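Local coordinates for anaphase-promoting complex subunit CUT9 (Schizosaccharomyces pombe, PDB 2XPI), which forms part of the anaphase-promoting complex/cyclosome, a ubiquitin ligase controlling progression through mitosis and G1, and dimerises and binds hcn1 through its TPR repeats, at residues A[45-50]-A[197-202]; A[406-411]-A[435-440]; A[429-434]-A[445-450]; A[493-498]-A[520-525]; A[552-557]-A[574-579]. All coordinates share one frame; numbering follows the deposited sequence.

Contact 1 (A[45-50]-A[197-202]); sequences NSQLST and KLEASM
Gln-47 and Glu-199 run side by side and point the same way, with the amide and carboxylate planes turned 65° apart. The Gln-47 chain bends at chi2, bringing its amide back toward segment 197-202. Gln-47 NE2 donates to OE1 of Glu-199 (2.8 Å), nearly straight at 169°; OE1 lies close to the amide plane of Gln-47, while NE2 meets the carboxylate from above its plane. The extended Lys-197 chain crosses obliquely, passing the backbone O of Gln-47, and its NZ reaches Gln-47 OE1 at 3.3 Å. An alanine at Gln-47 would remove the amide and both its bonds, and would probably leave the Lys-197 and Glu-199 ends less well fixed. Beneath these side chains the type I turn 45-48 meets the first turn of helix 198-212, after the N-cap Lys-197. Leu-48 O accepts from Leu-198 N at 2.9 Å, and Ser-46 O from Glu-199 N at 2.8 Å. Asn-177 holds the other carboxylate oxygen of Glu-199, and Thr-50 bonds Asp-93 of the second subunit, so the contact lies at the TPR 1-7 homodimer interface. The N-terminal segment thus supplies carbonyl acceptors to N-H groups at a helix start, while one neutral amide bridges two groups likely to be oppositely charged.

Contact 2 (A[406-411]-A[435-440]); sequences FGPAWI and RLFQGT
Phe-437 is driven against the first turn of helix 407-420, and this is where the contact is tightest. Its CG lies anti to the carbonyl carbon, so that the ring projects across to Gly-407, with Phe-437 CE2 3.3 Å from Gly-407 C. A CB on Gly-407 would run into CE2 of Phe-437, so the missing side chain lets the ring lie against the backbone. CZ of Phe-437 meets CD of Pro-408 at 3.5 Å, and CG1 of Ile-411 lies 3.9 Å from CE2 of Phe-437; both approach the ring obliquely. Leu-436 forms the other half of the packed region: its CD1 lies 3.4 Å from CD1 of Trp-410, whose indole NE1 bonds the carbonyl of Pro-404. Beyond Phe-437 the loop turns away from helix 407-420. The rest of the type II turn, Gln-438 to Thr-440, makes no contact with segment 406-411, and Gly-439, at a positive phi of 84°, bonds through its carbonyl to Asn-280 instead. Arg-435 is solvent-exposed. Pro-408, Ile-411 and Phe-437 also pack against the chain of another protein, consistent with the hcn1-binding role of TPR 10. The contact joins the start of the first helix of this repeat to the loop after its second, helix 423-435, with helix 389-402 behind Ala-409 and helix 442-454 beside Ile-411 and Phe-437.

Contact 3 (A[429-434]-A[445-450]); sequences AYTTAA and LFLGMQ
Both Tyr-430 (chi1 -74°) and Phe-446 (chi1 -59°) place CG anti to the carbonyl carbon, beside the backbone N. The phenol is thereby sent across to helix 442-454, while the phenyl ring of Phe-446 leads away and leaves its CB facing the tyrosine. That CB sits over one face of the Tyr-430 ring, 3.5 Å from the centroid, in a CH-pi contact. The two rings themselves meet obliquely. At the tyrosine ring edge, near its plane, lies the side-chain amide of Gln-450. At the root of the tyrosine side chain, CD1 of Leu-447 is wedged between Tyr-430 CB at 3.4 Å and Thr-431 CG2 at 3.6 Å. Thr-431 OG1 bonds back to Ile-427 O and Ser-428 O, leaving its methyl for the leucine. The phenol OH bonds a basic side chain of another protein's chain, and Phe-446 packs on an apolar side chain of that same chain, as expected where TPR 10 and TPR 11 bind hcn1. The two short helical segments run nearly antiparallel at 162°, their axes 9.7 Å apart. Second helix of TPR 10 against first helix of TPR 11 is the junction by which successive repeats stack into a TPR superhelix.

Contact 4 (A[493-498]-A[520-525]); sequences TAINHF and ANLGHA
This inter-repeat junction of the TPR array sets the second helix of TPR 12 against the first helix of TPR 13, nearly antiparallel at 159° with segment axes 9.1 Å apart. Phe-498 carries most of the first shell. One face of its ring receives CB of Asn-521 in a CH-pi contact, 3.7 Å from the centroid, while CB of Ala-525 lies at the ring edge. At the root of the ring, Phe-498 CB touches CD1 of Leu-522 at 3.8 Å. An alanine at Phe-498 would remove the ring and would probably leave Asn-521, Leu-522 and Ala-525 poorly packed against the opposite helix. Leu-522, with CG anti to its backbone N, swings CD1 back to the Ile-495 carbonyl and crosses the isoleucine side chain at about a right angle. Farther out, Phe-498 rests on Asn-479 and Asn-521 on Val-483, both of helix 475-487. Both polar atoms of the Asn-521 amide bond the backbone of another protein's chain, consistent with the hcn1-binding surface, so the same residue puts its CB on the phenyl face and its amide on the partner chain. Ala-525 completes the seam: its CB meets CG1 of Ile-495 at 3.5 Å.

Contact 5 (A[552-557]-A[574-579]); sequences VHTAIA and HESLAI
One face of the His-553 imidazole is covered by CB of Glu-575, 3.7 Å from the ring centroid and 17° off the normal, a CH-pi contact. The two side chains lie alongside each other and point the same way, ring and carboxylate planes being turned 41° apart. CD1 of Ile-579 approaches CD2 of His-553 obliquely at 4.3 Å, and ND1 of the same ring bonds ND1 of His-572, whose ring meets that of His-553. Beneath the histidine, Thr-554 OG1 and Ser-576 OG are 2.8 Å apart, close enough to share a proton, both lying anti to their own carbonyl carbons. Both hydroxyls are also within hydrogen-bonding reach of Ala-550 O, so the pair and the carbonyl compete for two protons and not all three links can form at once. These contacts pair the two helices of TPR 14 in an antiparallel hairpin, the segment axes 8.5 Å apart; Leu-577 packs on helix 584-592. An ND1-ND1 bond needs one ring to give a proton and the other to accept it, so the two histidines probably differ in protonation there. The Glu-575 carboxylate, its OE2 4.8 Å from His-553 NE2, makes no contact with it but may favour a positive charge on the ring.

From the N terminus, contact 1 closes the longest loop: the segment before helix 83-96 comes back to the start of TPR 4, with 146 residues between. Contact 2 closes the hairpin of TPR 10, and contact 3 joins its second helix to TPR 11; their segments alternate along the chain, so the two cross, and they touch where Trp-410 and Ile-411 pack on Ala-433. Contact 4 then ties TPR 12 to TPR 13, and contact 5 closes TPR 14, each in series. Contacts 4 and 5 touch through His-524 and Ala-555, whereas the centres of contacts 1 and 5 stand about 73 Å apart, on opposite sides of the chain's centre.

Contact 1 (A[45-50]-A[197-202])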
# COMPACT_ATOMS: atom_id res chain seq x y z
N ASN A 45 7.50 22.27 -22.69
CA ASN A 45 6.59 22.12 -21.56
C ASN A 45 6.34 20.65 -21.21
O ASN A 45 6.81 20.13 -20.18
CB ASN A 45 5.26 22.84 -21.82
CG ASN A 45 4.55 23.27 -20.53
OD1 ASN A 45 4.96 22.92 -19.41
ND2 ASN A 45 3.48 24.05 -20.68
N SER A 46 5.58 19.97 -22.07
CA SER A 46 5.41 18.53 -21.94
C SER A 46 6.65 17.85 -22.49
O SER A 46 6.76 16.63 -22.48
CB SER A 46 4.16 18.07 -22.68
OG SER A 46 4.37 18.10 -24.08
N GLN A 47 7.58 18.65 -22.99
CA GLN A 47 8.85 18.15 -23.49
C GLN A 47 9.82 17.95 -22.35
O GLN A 47 10.90 17.41 -22.54
CB GLN A 47 9.46 19.13 -24.50
CG GLN A 47 8.60 19.40 -25.70
CD GLN A 47 8.05 18.12 -26.30
OE1 GLN A 47 8.80 17.33 -26.88
NE2 GLN A 47 6.75 17.90 -26.14
N LEU A 48 9.46 18.41 -21.16
CA LEU A 48 10.36 18.23 -20.02
C LEU A 48 9.80 17.21 -19.02
O LEU A 48 8.69 16.68 -19.19
CB LEU A 48 10.66 19.58 -19.35
CG LEU A 48 11.32 20.69 -20.19
CD1 LEU A 48 11.41 22.00 -19.41
CD2 LEU A 48 12.70 20.29 -20.71
N SER A 49 10.58 16.92 -17.98
CA SER A 49 10.18 15.97 -16.94
C SER A 49 10.15 16.65 -15.58
O SER A 49 10.20 17.87 -15.50
CB SER A 49 11.16 14.79 -16.90
OG SER A 49 12.45 15.22 -16.49
N THR A 50 10.09 15.88 -14.51
CA THR A 50 10.05 16.50 -13.20
C THR A 50 11.40 17.09 -12.81
O THR A 50 11.46 18.02 -12.03
CB THR A 50 9.56 15.53 -12.13
OG1 THR A 50 10.42 14.38 -12.09
CG2 THR A 50 8.15 15.10 -12.46
N LYS A 197 10.30 12.49 -21.05
CA LYS A 197 9.46 13.62 -21.45
C LYS A 197 8.07 13.36 -20.95
O LYS A 197 7.53 12.30 -21.18
CB LYS A 197 9.43 13.78 -22.96
CG LYS A 197 10.77 14.12 -23.58
CD LYS A 197 10.58 14.64 -24.97
CE LYS A 197 11.91 15.03 -25.58
NZ LYS A 197 11.73 15.86 -26.81
N LEU A 198 7.47 14.33 -20.26
CA LEU A 198 6.13 14.12 -19.74
C LEU A 198 5.15 13.76 -20.87
O LEU A 198 4.15 13.07 -20.64
CB LEU A 198 5.67 15.34 -18.93
CG LEU A 198 6.24 15.43 -17.51
CD1 LEU A 198 5.90 16.77 -16.85
CD2 LEU A 198 5.73 14.27 -16.65
N GLU A 199 5.44 14.20 -22.08
CA GLU A 199 4.65 13.78 -23.23
C GLU A 199 4.65 12.24 -23.34
O GLU A 199 3.62 11.63 -23.61
CB GLU A 199 5.17 14.39 -24.53
CG GLU A 199 4.35 13.98 -25.75
CD GLU A 199 4.90 14.54 -27.05
OE1 GLU A 199 5.86 15.35 -27.01
OE2 GLU A 199 4.37 14.17 -28.12
N ALA A 200 5.81 11.62 -23.14
CA ALA A 200 5.88 10.17 -23.21
C ALA A 200 5.02 9.56 -22.13
O ALA A 200 4.14 8.73 -22.40
CB ALA A 200 7.28 9.72 -23.06
N SER A 201 5.25 10.01 -20.90
CA SER A 201 4.58 9.46 -19.72
C SER A 201 3.07 9.51 -19.81
O SER A 201 2.37 8.62 -19.31
CB SER A 201 5.05 10.19 -18.46
OG SER A 201 6.46 10.00 -18.28
N MET A 202 2.53 10.54 -20.45
CA MET A 202 1.09 10.63 -20.59
C MET A 202 0.52 9.66 -21.66
O MET A 202 -0.62 9.20 -21.54
CB MET A 202 0.65 12.08 -20.81
CG MET A 202 0.93 12.98 -19.62
SD MET A 202 0.11 14.59 -19.73
CE MET A 202 1.24 15.53 -20.74

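Contact 2 (A[406-411]-A[435-440])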
# COMPACT_ATOMS: atom_id res chain seq x y z
N PHE A 406 0.85 -14.62 -18.50
CA PHE A 406 1.99 -15.46 -18.14
C PHE A 406 2.09 -16.75 -18.97
O PHE A 406 1.50 -17.78 -18.62
CB PHE A 406 1.89 -15.82 -16.65
CG PHE A 406 3.20 -16.25 -16.06
CD1 PHE A 406 4.39 -15.68 -16.47
CD2 PHE A 406 3.23 -17.23 -15.08
CE1 PHE A 406 5.60 -16.08 -15.93
CE2 PHE A 406 4.42 -17.63 -14.54
CZ PHE A 406 5.61 -17.06 -14.96
N GLY A 407 2.86 -16.69 -20.04
CA GLY A 407 2.97 -17.78 -20.99
C GLY A 407 3.37 -19.14 -20.45
O GLY A 407 2.68 -20.11 -20.70
N PRO A 408 4.50 -19.21 -19.72
CA PRO A 408 4.94 -20.46 -19.08
C PRO A 408 3.85 -21.22 -18.34
O PRO A 408 3.84 -22.45 -18.37
CB PRO A 408 6.03 -19.98 -18.10
CG PRO A 408 6.61 -18.78 -18.74
CD PRO A 408 5.46 -18.11 -19.48
N ALA A 409 2.92 -20.52 -17.69
CA ALA A 409 1.86 -21.19 -16.94
C ALA A 409 0.87 -21.84 -17.89
O ALA A 409 0.25 -22.86 -17.56
CB ALA A 409 1.16 -20.21 -16.05
N TRP A 410 0.69 -21.24 -19.07
CA TRP A 410 -0.21 -21.79 -20.07
C TRP A 410 0.36 -23.06 -20.67
O TRP A 410 -0.37 -24.01 -20.87
CB TRP A 410 -0.54 -20.76 -21.16
CG TRP A 410 -1.55 -19.74 -20.71
CD1 TRP A 410 -1.29 -18.46 -20.30
CD2 TRP A 410 -2.97 -19.91 -20.61
NE1 TRP A 410 -2.46 -17.83 -19.96
CE2 TRP A 410 -3.51 -18.69 -20.14
CE3 TRP A 410 -3.84 -20.97 -20.89
CZ2 TRP A 410 -4.88 -18.50 -19.94
CZ3 TRP A 410 -5.20 -20.78 -20.68
CH2 TRP A 410 -5.71 -19.56 -20.22
N ILE A 411 1.67 -23.08 -20.96
CA ILE A 411 2.33 -24.28 -21.47
C ILE A 411 2.19 -25.42 -20.46
O ILE A 411 1.74 -26.51 -20.81
CB ILE A 411 3.83 -24.04 -21.80
CG1 ILE A 411 3.98 -23.12 -23.03
CG2 ILE A 411 4.52 -25.34 -22.14
CD1 ILE A 411 3.07 -23.50 -24.22
N ARG A 435 0.01 -17.12 -28.51
CA ARG A 435 -0.12 -15.67 -28.51
C ARG A 435 0.95 -15.04 -27.62
O ARG A 435 1.53 -14.03 -27.98
CB ARG A 435 -1.51 -15.30 -27.99
CG ARG A 435 -1.95 -13.87 -28.26
CD ARG A 435 -1.82 -12.93 -27.04
NE ARG A 435 -2.90 -13.08 -26.06
CZ ARG A 435 -3.13 -12.20 -25.09
NH1 ARG A 435 -2.36 -11.11 -24.99
NH2 ARG A 435 -4.12 -12.40 -24.22
N LEU A 436 1.23 -15.66 -26.50
CA LEU A 436 2.14 -15.14 -25.51
C LEU A 436 3.58 -15.52 -25.73
O LEU A 436 4.44 -15.23 -24.92
CB LEU A 436 1.70 -15.61 -24.14
CG LEU A 436 0.22 -15.42 -23.83
CD1 LEU A 436 -0.18 -16.16 -22.60
CD2 LEU A 436 -0.09 -13.97 -23.70
N PHE A 437 3.83 -16.27 -26.79
CA PHE A 437 5.17 -16.69 -27.13
C PHE A 437 5.34 -16.53 -28.61
O PHE A 437 5.98 -17.35 -29.24
CB PHE A 437 5.34 -18.15 -26.78
CG PHE A 437 5.66 -18.41 -25.36
CD1 PHE A 437 6.83 -17.96 -24.81
CD2 PHE A 437 4.81 -19.14 -24.57
CE1 PHE A 437 7.13 -18.22 -23.51
CE2 PHE A 437 5.12 -19.39 -23.28
CZ PHE A 437 6.28 -18.93 -22.75
N GLN A 438 4.75 -15.52 -29.21
CA GLN A 438 4.82 -15.40 -30.66
C GLN A 438 6.23 -15.20 -31.16
O GLN A 438 7.04 -14.55 -30.50
CB GLN A 438 3.89 -14.31 -31.17
CG GLN A 438 3.37 -14.59 -32.56
CD GLN A 438 2.46 -15.80 -32.61
OE1 GLN A 438 1.26 -15.67 -32.82
NE2 GLN A 438 3.04 -16.98 -32.42
N GLY A 439 6.52 -15.75 -32.33
CA GLY A 439 7.84 -15.74 -32.90
C GLY A 439 8.73 -16.85 -32.38
O GLY A 439 9.91 -16.84 -32.61
N THR A 440 8.15 -17.82 -31.69
CA THR A 440 8.92 -18.94 -31.19
C THR A 440 8.31 -20.21 -31.71
O THR A 440 7.15 -20.22 -32.09
CB THR A 440 9.06 -18.92 -29.68
OG1 THR A 440 8.18 -19.88 -29.10
CG2 THR A 440 8.71 -17.58 -29.16

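Contact 3 (A[429-434]-A[445-450])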
# COMPACT_ATOMS: atom_id res chain seq x y z
N ALA A 429 -5.36 -24.36 -24.58
CA ALA A 429 -4.24 -23.83 -23.84
C ALA A 429 -3.04 -23.55 -24.73
O ALA A 429 -2.43 -22.50 -24.59
CB ALA A 429 -3.87 -24.75 -22.66
N TYR A 430 -2.71 -24.45 -25.66
CA TYR A 430 -1.56 -24.22 -26.56
C TYR A 430 -1.81 -23.06 -27.52
O TYR A 430 -0.88 -22.39 -27.94
CB TYR A 430 -1.20 -25.45 -27.40
CG TYR A 430 -0.51 -26.56 -26.67
CD1 TYR A 430 0.59 -26.32 -25.85
CD2 TYR A 430 -0.95 -27.88 -26.81
CE1 TYR A 430 1.22 -27.37 -25.17
CE2 TYR A 430 -0.32 -28.92 -26.16
CZ TYR A 430 0.75 -28.67 -25.35
OH TYR A 430 1.34 -29.73 -24.71
N THR A 431 -3.06 -22.86 -27.93
CA THR A 431 -3.31 -21.76 -28.83
C THR A 431 -3.33 -20.45 -28.05
O THR A 431 -2.73 -19.47 -28.51
CB THR A 431 -4.54 -21.95 -29.75
OG1 THR A 431 -5.72 -21.97 -28.96
CG2 THR A 431 -4.46 -23.27 -30.50
N THR A 432 -3.95 -20.40 -26.87
CA THR A 432 -3.76 -19.18 -26.09
C THR A 432 -2.28 -18.94 -25.73
O THR A 432 -1.86 -17.79 -25.61
CB THR A 432 -4.75 -18.91 -24.89
OG1 THR A 432 -4.00 -18.64 -23.71
CG2 THR A 432 -5.77 -20.01 -24.65
N ALA A 433 -1.49 -19.99 -25.61
CA ALA A 433 -0.06 -19.80 -25.35
C ALA A 433 0.72 -19.33 -26.56
O ALA A 433 1.73 -18.65 -26.42
CB ALA A 433 0.57 -21.06 -24.78
N ALA A 434 0.29 -19.69 -27.76
CA ALA A 434 1.04 -19.28 -28.96
C ALA A 434 0.97 -17.76 -29.17
O ALA A 434 1.77 -17.19 -29.91
CB ALA A 434 0.55 -20.03 -30.18
N LEU A 445 4.99 -26.52 -32.41
CA LEU A 445 5.47 -27.86 -32.15
C LEU A 445 4.40 -28.62 -31.38
O LEU A 445 3.96 -29.70 -31.80
CB LEU A 445 6.73 -27.81 -31.31
CG LEU A 445 7.74 -28.88 -31.67
CD1 LEU A 445 9.00 -28.77 -30.83
CD2 LEU A 445 7.07 -30.23 -31.52
N PHE A 446 3.97 -28.05 -30.26
CA PHE A 446 3.04 -28.72 -29.39
C PHE A 446 1.67 -28.88 -30.05
O PHE A 446 1.03 -29.93 -29.93
CB PHE A 446 2.93 -27.98 -28.06
CG PHE A 446 4.24 -27.84 -27.32
CD1 PHE A 446 5.22 -28.81 -27.43
CD2 PHE A 446 4.48 -26.75 -26.49
CE1 PHE A 446 6.42 -28.68 -26.73
CE2 PHE A 446 5.69 -26.62 -25.79
CZ PHE A 446 6.65 -27.58 -25.91
N LEU A 447 1.21 -27.84 -30.74
CA LEU A 447 -0.03 -27.94 -31.49
C LEU A 447 0.06 -29.10 -32.51
O LEU A 447 -0.89 -29.83 -32.70
CB LEU A 447 -0.34 -26.63 -32.21
CG LEU A 447 -1.33 -25.58 -31.68
CD1 LEU A 447 -2.23 -26.15 -30.59
CD2 LEU A 447 -0.61 -24.33 -31.19
N GLY A 448 1.21 -29.25 -33.16
CA GLY A 448 1.41 -30.33 -34.10
C GLY A 448 1.29 -31.70 -33.46
O GLY A 448 0.58 -32.58 -33.97
N MET A 449 1.97 -31.89 -32.32
CA MET A 449 1.99 -33.16 -31.61
C MET A 449 0.63 -33.55 -31.10
O MET A 449 0.27 -34.74 -31.07
CB MET A 449 2.95 -33.07 -30.43
CG MET A 449 4.41 -32.86 -30.86
SD MET A 449 5.43 -32.55 -29.41
CE MET A 449 5.03 -34.05 -28.51
N GLN A 450 -0.14 -32.56 -30.69
CA GLN A 450 -1.46 -32.80 -30.16
C GLN A 450 -2.42 -33.14 -31.29
O GLN A 450 -3.32 -33.96 -31.12
CB GLN A 450 -1.93 -31.57 -29.37
CG GLN A 450 -2.91 -31.90 -28.29
CD GLN A 450 -2.34 -32.88 -27.30
OE1 GLN A 450 -3.03 -33.79 -26.85
NE2 GLN A 450 -1.08 -32.72 -26.98

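Contact 4 (A[493-498]-A[520-525])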
# COMPACT_ATOMS: atom_id res chain seq x y z
N THR A 493 12.32 -40.60 -45.72
CA THR A 493 12.30 -39.31 -45.04
C THR A 493 12.21 -39.47 -43.50
O THR A 493 12.99 -38.86 -42.76
CB THR A 493 11.17 -38.42 -45.57
OG1 THR A 493 11.36 -38.21 -46.98
CG2 THR A 493 11.14 -37.06 -44.85
N ALA A 494 11.29 -40.30 -43.03
CA ALA A 494 11.25 -40.63 -41.61
C ALA A 494 12.63 -41.00 -41.05
O ALA A 494 13.02 -40.49 -40.02
CB ALA A 494 10.24 -41.73 -41.32
N ILE A 495 13.37 -41.88 -41.73
CA ILE A 495 14.68 -42.29 -41.23
C ILE A 495 15.63 -41.11 -41.16
O ILE A 495 16.38 -40.96 -40.19
CB ILE A 495 15.30 -43.39 -42.12
CG1 ILE A 495 14.75 -44.76 -41.73
CG2 ILE A 495 16.82 -43.38 -42.02
CD1 ILE A 495 14.70 -45.74 -42.88
N ASN A 496 15.60 -40.26 -42.19
CA ASN A 496 16.47 -39.09 -42.22
C ASN A 496 16.17 -38.15 -41.05
O ASN A 496 17.08 -37.64 -40.40
CB ASN A 496 16.34 -38.35 -43.55
CG ASN A 496 16.70 -39.22 -44.75
OD1 ASN A 496 16.20 -39.01 -45.85
ND2 ASN A 496 17.57 -40.21 -44.53
N HIS A 497 14.89 -37.94 -40.79
CA HIS A 497 14.48 -37.08 -39.69
C HIS A 497 14.88 -37.65 -38.34
O HIS A 497 15.50 -36.96 -37.54
CB HIS A 497 12.99 -36.79 -39.77
CG HIS A 497 12.65 -35.71 -40.74
ND1 HIS A 497 11.48 -35.70 -41.48
CD2 HIS A 497 13.33 -34.59 -41.11
CE1 HIS A 497 11.46 -34.63 -42.25
NE2 HIS A 497 12.56 -33.94 -42.04
N PHE A 498 14.54 -38.91 -38.09
CA PHE A 498 15.00 -39.57 -36.86
C PHE A 498 16.51 -39.55 -36.68
O PHE A 498 17.00 -39.30 -35.57
CB PHE A 498 14.51 -41.00 -36.80
CG PHE A 498 13.03 -41.11 -36.82
CD1 PHE A 498 12.26 -40.23 -36.09
CD2 PHE A 498 12.40 -42.09 -37.56
CE1 PHE A 498 10.90 -40.32 -36.10
CE2 PHE A 498 11.04 -42.18 -37.57
CZ PHE A 498 10.29 -41.30 -36.84
N ALA A 520 13.60 -46.13 -31.02
CA ALA A 520 12.61 -47.12 -31.41
C ALA A 520 11.90 -46.63 -32.66
O ALA A 520 11.65 -47.43 -33.56
CB ALA A 520 11.63 -47.38 -30.29
N ASN A 521 11.60 -45.34 -32.75
CA ASN A 521 11.02 -44.80 -33.98
C ASN A 521 11.87 -45.15 -35.21
O ASN A 521 11.37 -45.64 -36.21
CB ASN A 521 10.82 -43.28 -33.91
CG ASN A 521 9.66 -42.88 -33.00
OD1 ASN A 521 8.89 -43.73 -32.55
ND2 ASN A 521 9.54 -41.59 -32.74
N LEU A 522 13.16 -44.87 -35.13
CA LEU A 522 14.07 -45.17 -36.22
C LEU A 522 14.02 -46.67 -36.52
O LEU A 522 14.03 -47.08 -37.68
CB LEU A 522 15.47 -44.77 -35.83
CG LEU A 522 16.59 -44.98 -36.83
CD1 LEU A 522 16.46 -44.01 -37.98
CD2 LEU A 522 17.92 -44.80 -36.10
N GLY A 523 13.94 -47.48 -35.47
CA GLY A 523 13.77 -48.91 -35.62
C GLY A 523 12.50 -49.33 -36.35
O GLY A 523 12.51 -50.32 -37.08
N HIS A 524 11.41 -48.59 -36.15
CA HIS A 524 10.13 -48.87 -36.81
C HIS A 524 10.16 -48.47 -38.28
O HIS A 524 9.55 -49.11 -39.12
CB HIS A 524 8.98 -48.15 -36.10
CG HIS A 524 8.42 -48.91 -34.94
ND1 HIS A 524 8.55 -48.47 -33.64
CD2 HIS A 524 7.74 -50.07 -34.87
CE1 HIS A 524 7.97 -49.33 -32.82
NE2 HIS A 524 7.47 -50.31 -33.55
N ALA A 525 10.86 -47.39 -38.60
CA ALA A 525 11.06 -47.01 -39.99
C ALA A 525 11.83 -48.11 -40.71
O ALA A 525 11.54 -48.43 -41.85
CB ALA A 525 11.80 -45.68 -40.08

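Contact 5 (A[552-557]-A[574-579])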
# COMPACT_ATOMS: atom_id res chain seq x y z
N VAL A 552 8.21 -51.95 -27.12
CA VAL A 552 9.44 -52.15 -27.89
C VAL A 552 9.95 -53.61 -27.88
O VAL A 552 10.64 -54.03 -28.80
CB VAL A 552 10.58 -51.09 -27.62
CG1 VAL A 552 10.19 -50.13 -26.53
CG2 VAL A 552 11.91 -51.75 -27.30
N HIS A 553 9.58 -54.38 -26.86
CA HIS A 553 9.88 -55.82 -26.85
C HIS A 553 9.05 -56.55 -27.89
O HIS A 553 9.54 -57.44 -28.59
CB HIS A 553 9.59 -56.43 -25.49
CG HIS A 553 10.71 -56.29 -24.53
ND1 HIS A 553 11.79 -57.15 -24.52
CD2 HIS A 553 10.94 -55.38 -23.56
CE1 HIS A 553 12.63 -56.78 -23.57
NE2 HIS A 553 12.14 -55.71 -22.97
N THR A 554 7.77 -56.18 -27.96
CA THR A 554 6.87 -56.71 -28.96
C THR A 554 7.40 -56.35 -30.35
O THR A 554 7.45 -57.18 -31.25
CB THR A 554 5.44 -56.17 -28.75
OG1 THR A 554 4.95 -56.57 -27.46
CG2 THR A 554 4.48 -56.66 -29.85
N ALA A 555 7.84 -55.10 -30.50
CA ALA A 555 8.40 -54.63 -31.77
C ALA A 555 9.56 -55.50 -32.20
O ALA A 555 9.64 -55.92 -33.35
CB ALA A 555 8.85 -53.19 -31.66
N ILE A 556 10.47 -55.75 -31.27
CA ILE A 556 11.67 -56.55 -31.49
C ILE A 556 11.33 -57.98 -31.92
O ILE A 556 11.96 -58.54 -32.83
CB ILE A 556 12.57 -56.55 -30.22
CG1 ILE A 556 13.17 -55.16 -30.01
CG2 ILE A 556 13.70 -57.52 -30.33
CD1 ILE A 556 13.98 -55.06 -28.76
N ALA A 557 10.32 -58.56 -31.29
CA ALA A 557 9.83 -59.88 -31.66
C ALA A 557 9.25 -59.85 -33.08
O ALA A 557 9.60 -60.67 -33.94
CB ALA A 557 8.79 -60.36 -30.65
N HIS A 574 7.70 -62.91 -24.06
CA HIS A 574 7.57 -63.21 -22.64
C HIS A 574 7.86 -61.98 -21.77
O HIS A 574 7.23 -61.79 -20.73
CB HIS A 574 8.46 -64.39 -22.24
CG HIS A 574 7.94 -65.72 -22.68
ND1 HIS A 574 6.70 -66.20 -22.31
CD2 HIS A 574 8.50 -66.69 -23.45
CE1 HIS A 574 6.51 -67.39 -22.84
NE2 HIS A 574 7.58 -67.71 -23.54
N GLU A 575 8.80 -61.14 -22.19
CA GLU A 575 9.05 -59.88 -21.48
C GLU A 575 7.87 -58.92 -21.57
O GLU A 575 7.49 -58.32 -20.56
CB GLU A 575 10.32 -59.20 -22.00
CG GLU A 575 11.61 -59.79 -21.47
CD GLU A 575 11.72 -59.71 -19.95
OE1 GLU A 575 12.30 -60.64 -19.36
OE2 GLU A 575 11.23 -58.72 -19.36
N SER A 576 7.31 -58.75 -22.76
CA SER A 576 6.15 -57.88 -22.94
C SER A 576 5.03 -58.30 -22.01
O SER A 576 4.59 -57.51 -21.17
CB SER A 576 5.63 -57.96 -24.38
OG SER A 576 6.52 -57.35 -25.29
N LEU A 577 4.59 -59.54 -22.16
CA LEU A 577 3.48 -60.09 -21.38
C LEU A 577 3.74 -60.09 -19.88
O LEU A 577 2.84 -60.34 -19.09
CB LEU A 577 3.17 -61.50 -21.85
CG LEU A 577 2.69 -61.53 -23.30
CD1 LEU A 577 2.54 -62.95 -23.82
CD2 LEU A 577 1.39 -60.74 -23.42
N ALA A 578 4.98 -59.80 -19.50
CA ALA A 578 5.31 -59.69 -18.09
C ALA A 578 5.14 -58.25 -17.63
O ALA A 578 4.67 -57.99 -16.53
CB ALA A 578 6.72 -60.18 -17.83
N ILE A 579 5.51 -57.30 -18.49
CA ILE A 579 5.32 -55.89 -18.18
C ILE A 579 3.84 -55.51 -18.26
O ILE A 579 3.38 -54.61 -17.56
CB ILE A 579 6.17 -54.98 -19.11
CG1 ILE A 579 7.66 -55.20 -18.83
CG2 ILE A 579 5.79 -53.52 -18.92
CD1 ILE A 579 8.48 -55.51 -20.07